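Local coordinates for aldolase (Escherichia coli, PDB 6VOP), which is a putative aldolase of the class II aldolase and adducin N-terminal domain family, at residues Asn132-Pro137 with Ala155-Phe160. The protein carries 2 engineered substitutions. Residues are numbered along the deposited sequence; the frame is centred on the assembly and turned at random.
Sequences NVPLVP and ADNQAF
With CG of Phe-160 beside its backbone N (chi1 -44°) and CG of Asn-157 likewise beside its own (chi1 -57°), the ring and the carboxamide both come up against Pro-134. The prolyl and asparagine side chains meet tip to tip, CG of Pro-134 lying 3.8 Å from ND2 of Asn-157. That same CG approaches CD1 of Phe-160 at 3.8 Å, obliquely to the ring. CD of Pro-134 lies near the carbonyl O of Ala-159 (3.2 Å). ND2 of Asn-157 donates to the carbonyl O of Leu-153, the last residue of helix 144-153, a bond consistent with fixing the turn of the carboxamide. Before Pro-134 in the chain, CG2 of Val-133 touches CB of Ala-159 at 4.2 Å; two residues after it, CG2 of Val-136 meets CB of Phe-160 at 4.1 Å. No hydrogen bond links the two segments; Pro-134 and Val-136 instead pair through their backbones with Leu-161, one residue further on. Apolar packing here supplements this backbone pairing of the parallel strands 135-136 and 159-162, with the connecting helix 144-153 packed, through Leu-150, on Val-136 and Phe-160, as in a beta-alpha-beta unit, at the edge of this chain's sheet in a class II aldolase (AraD-like) domain.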
ATOM      1  N   ASN A 132      -7.223  27.120   0.450  1.00 51.00           N
ATOM      2  CA  ASN A 132      -5.981  27.378  -0.262  1.00 48.53           C
ATOM      3  C   ASN A 132      -4.818  26.677   0.424  1.00 44.80           C
ATOM      4  O   ASN A 132      -4.695  26.702   1.652  1.00 50.96           O
ATOM      5  CB  ASN A 132      -5.705  28.878  -0.342  1.00 58.19           C
ATOM      6  CG  ASN A 132      -6.753  29.613  -1.139  1.00 69.40           C
ATOM      7  OD1 ASN A 132      -7.427  29.025  -1.985  1.00 74.26           O
ATOM      8  ND2 ASN A 132      -6.903  30.905  -0.872  1.00 73.35           N
ATOM      9  N   VAL A 133      -3.967  26.050  -0.382  1.00 37.65           N
ATOM     10  CA  VAL A 133      -2.745  25.429   0.120  1.00 34.83           C
ATOM     11  C   VAL A 133      -1.559  26.220  -0.420  1.00 36.96           C
ATOM     12  O   VAL A 133      -1.056  25.916  -1.512  1.00 37.44           O
ATOM     13  CB  VAL A 133      -2.658  23.948  -0.276  1.00 29.86           C
ATOM     14  CG1 VAL A 133      -1.463  23.293   0.400  1.00 28.24           C
ATOM     15  CG2 VAL A 133      -3.946  23.229   0.088  1.00 26.42           C
ATOM     16  N   PRO A 134      -1.093  27.241   0.292  1.00 29.97           N
ATOM     17  CA  PRO A 134       0.031  28.035  -0.209  1.00 28.12           C
ATOM     18  C   PRO A 134       1.348  27.282  -0.093  1.00 35.61           C
ATOM     19  O   PRO A 134       1.494  26.323   0.668  1.00 31.25           O
ATOM     20  CB  PRO A 134       0.016  29.276   0.687  1.00 27.66           C
ATOM     21  CG  PRO A 134      -0.606  28.805   1.955  1.00 33.48           C
ATOM     22  CD  PRO A 134      -1.620  27.765   1.563  1.00 30.11           C
ATOM     23  N   LEU A 135       2.318  27.744  -0.874  1.00 37.36           N
ATOM     24  CA  LEU A 135       3.631  27.124  -0.962  1.00 33.69           C
ATOM     25  C   LEU A 135       4.625  27.890  -0.100  1.00 25.93           C
ATOM     26  O   LEU A 135       4.739  29.114  -0.215  1.00 32.94           O
ATOM     27  CB  LEU A 135       4.108  27.088  -2.413  1.00 30.10           C
ATOM     28  CG  LEU A 135       5.517  26.577  -2.697  1.00 31.78           C
ATOM     29  CD1 LEU A 135       5.565  25.062  -2.590  1.00 36.96           C
ATOM     30  CD2 LEU A 135       5.967  27.039  -4.071  1.00 36.73           C
ATOM     31  N   VAL A 136       5.337  27.167   0.757  1.00 28.67           N
ATOM     32  CA  VAL A 136       6.399  27.741   1.580  1.00 27.77           C
ATOM     33  C   VAL A 136       7.716  27.510   0.848  1.00 31.26           C
ATOM     34  O   VAL A 136       7.938  26.410   0.319  1.00 32.42           O
ATOM     35  CB  VAL A 136       6.404  27.125   2.990  1.00 34.74           C
ATOM     36  CG1 VAL A 136       7.440  27.792   3.879  1.00 34.86           C
ATOM     37  CG2 VAL A 136       5.023  27.235   3.615  1.00 39.02           C
ATOM     38  N   PRO A 137       8.600  28.505   0.767  1.00 32.36           N
ATOM     39  CA  PRO A 137       9.846  28.325   0.012  1.00 33.43           C
ATOM     40  C   PRO A 137      10.721  27.236   0.614  1.00 36.17           C
ATOM     41  O   PRO A 137      10.559  26.834   1.769  1.00 35.09           O
ATOM     42  CB  PRO A 137      10.527  29.697   0.110  1.00 31.18           C
ATOM     43  CG  PRO A 137       9.437  30.647   0.473  1.00 35.57           C
ATOM     44  CD  PRO A 137       8.463  29.872   1.295  1.00 30.61           C
ATOM     45  N   ALA A 155      -2.699  32.745   9.793  1.00 40.20           N
ATOM     46  CA  ALA A 155      -3.981  33.319  10.190  1.00 47.48           C
ATOM     47  C   ALA A 155      -5.113  32.924   9.247  1.00 50.70           C
ATOM     48  O   ALA A 155      -6.259  32.783   9.689  1.00 49.86           O
ATOM     49  CB  ALA A 155      -3.874  34.842  10.268  1.00 48.09           C
ATOM     50  N   ASP A 156      -4.822  32.739   7.956  1.00 47.85           N
ATOM     51  CA  ASP A 156      -5.873  32.518   6.969  1.00 53.91           C
ATOM     52  C   ASP A 156      -5.660  31.247   6.154  1.00 57.15           C
ATOM     53  O   ASP A 156      -6.225  31.119   5.064  1.00 63.60           O
ATOM     54  CB  ASP A 156      -5.992  33.728   6.040  1.00 62.88           C
ATOM     55  CG  ASP A 156      -6.369  34.993   6.785  1.00 78.42           C
ATOM     56  OD1 ASP A 156      -7.270  34.924   7.648  1.00 85.21           O
ATOM     57  OD2 ASP A 156      -5.768  36.053   6.509  1.00 76.82           O
ATOM     58  N   ASN A 157      -4.864  30.304   6.655  1.00 52.30           N
ATOM     59  CA  ASN A 157      -4.673  29.028   5.985  1.00 34.40           C
ATOM     60  C   ASN A 157      -4.484  27.945   7.035  1.00 41.77           C
ATOM     61  O   ASN A 157      -3.898  28.185   8.093  1.00 52.49           O
ATOM     62  CB  ASN A 157      -3.468  29.048   5.033  1.00 32.54           C
ATOM     63  CG  ASN A 157      -3.567  30.141   3.985  1.00 40.71           C
ATOM     64  OD1 ASN A 157      -4.421  30.092   3.099  1.00 47.37           O
ATOM     65  ND2 ASN A 157      -2.691  31.133   4.082  1.00 42.50           N
ATOM     66  N   GLN A 158      -4.986  26.749   6.732  1.00 48.14           N
ATOM     67  CA  GLN A 158      -4.820  25.604   7.614  1.00 56.98           C
ATOM     68  C   GLN A 158      -3.997  24.483   6.994  1.00 45.36           C
ATOM     69  O   GLN A 158      -3.784  23.458   7.650  1.00 48.39           O
ATOM     70  CB  GLN A 158      -6.188  25.062   8.053  1.00 73.26           C
ATOM     71  CG  GLN A 158      -7.260  25.102   6.981  1.00 82.41           C
ATOM     72  CD  GLN A 158      -8.644  24.815   7.538  1.00 90.25           C
ATOM     73  OE1 GLN A 158      -9.604  25.528   7.245  1.00 91.08           O
ATOM     74  NE2 GLN A 158      -8.749  23.770   8.352  1.00 88.25           N
ATOM     75  N   ALA A 159      -3.525  24.645   5.761  1.00 35.58           N
ATOM     76  CA  ALA A 159      -2.633  23.678   5.141  1.00 27.05           C
ATOM     77  C   ALA A 159      -1.555  24.424   4.370  1.00 29.34           C
ATOM     78  O   ALA A 159      -1.784  25.524   3.861  1.00 23.75           O
ATOM     79  CB  ALA A 159      -3.385  22.716   4.212  1.00 22.99           C
ATOM     80  N   PHE A 160      -0.371  23.820   4.304  1.00 25.15           N
ATOM     81  CA  PHE A 160       0.782  24.442   3.668  1.00 28.13           C
ATOM     82  C   PHE A 160       1.635  23.361   3.025  1.00 34.08           C
ATOM     83  O   PHE A 160       1.735  22.242   3.538  1.00 33.86           O
ATOM     84  CB  PHE A 160       1.626  25.243   4.669  1.00 22.60           C
ATOM     85  CG  PHE A 160       0.818  26.094   5.605  1.00 23.35           C
ATOM     86  CD1 PHE A 160       0.505  27.401   5.274  1.00 35.39           C
ATOM     87  CD2 PHE A 160       0.369  25.588   6.816  1.00 23.17           C
ATOM     88  CE1 PHE A 160      -0.239  28.188   6.131  1.00 31.67           C
ATOM     89  CE2 PHE A 160      -0.376  26.367   7.674  1.00 27.29           C
ATOM     90  CZ  PHE A 160      -0.681  27.671   7.333  1.00 32.36           C
TER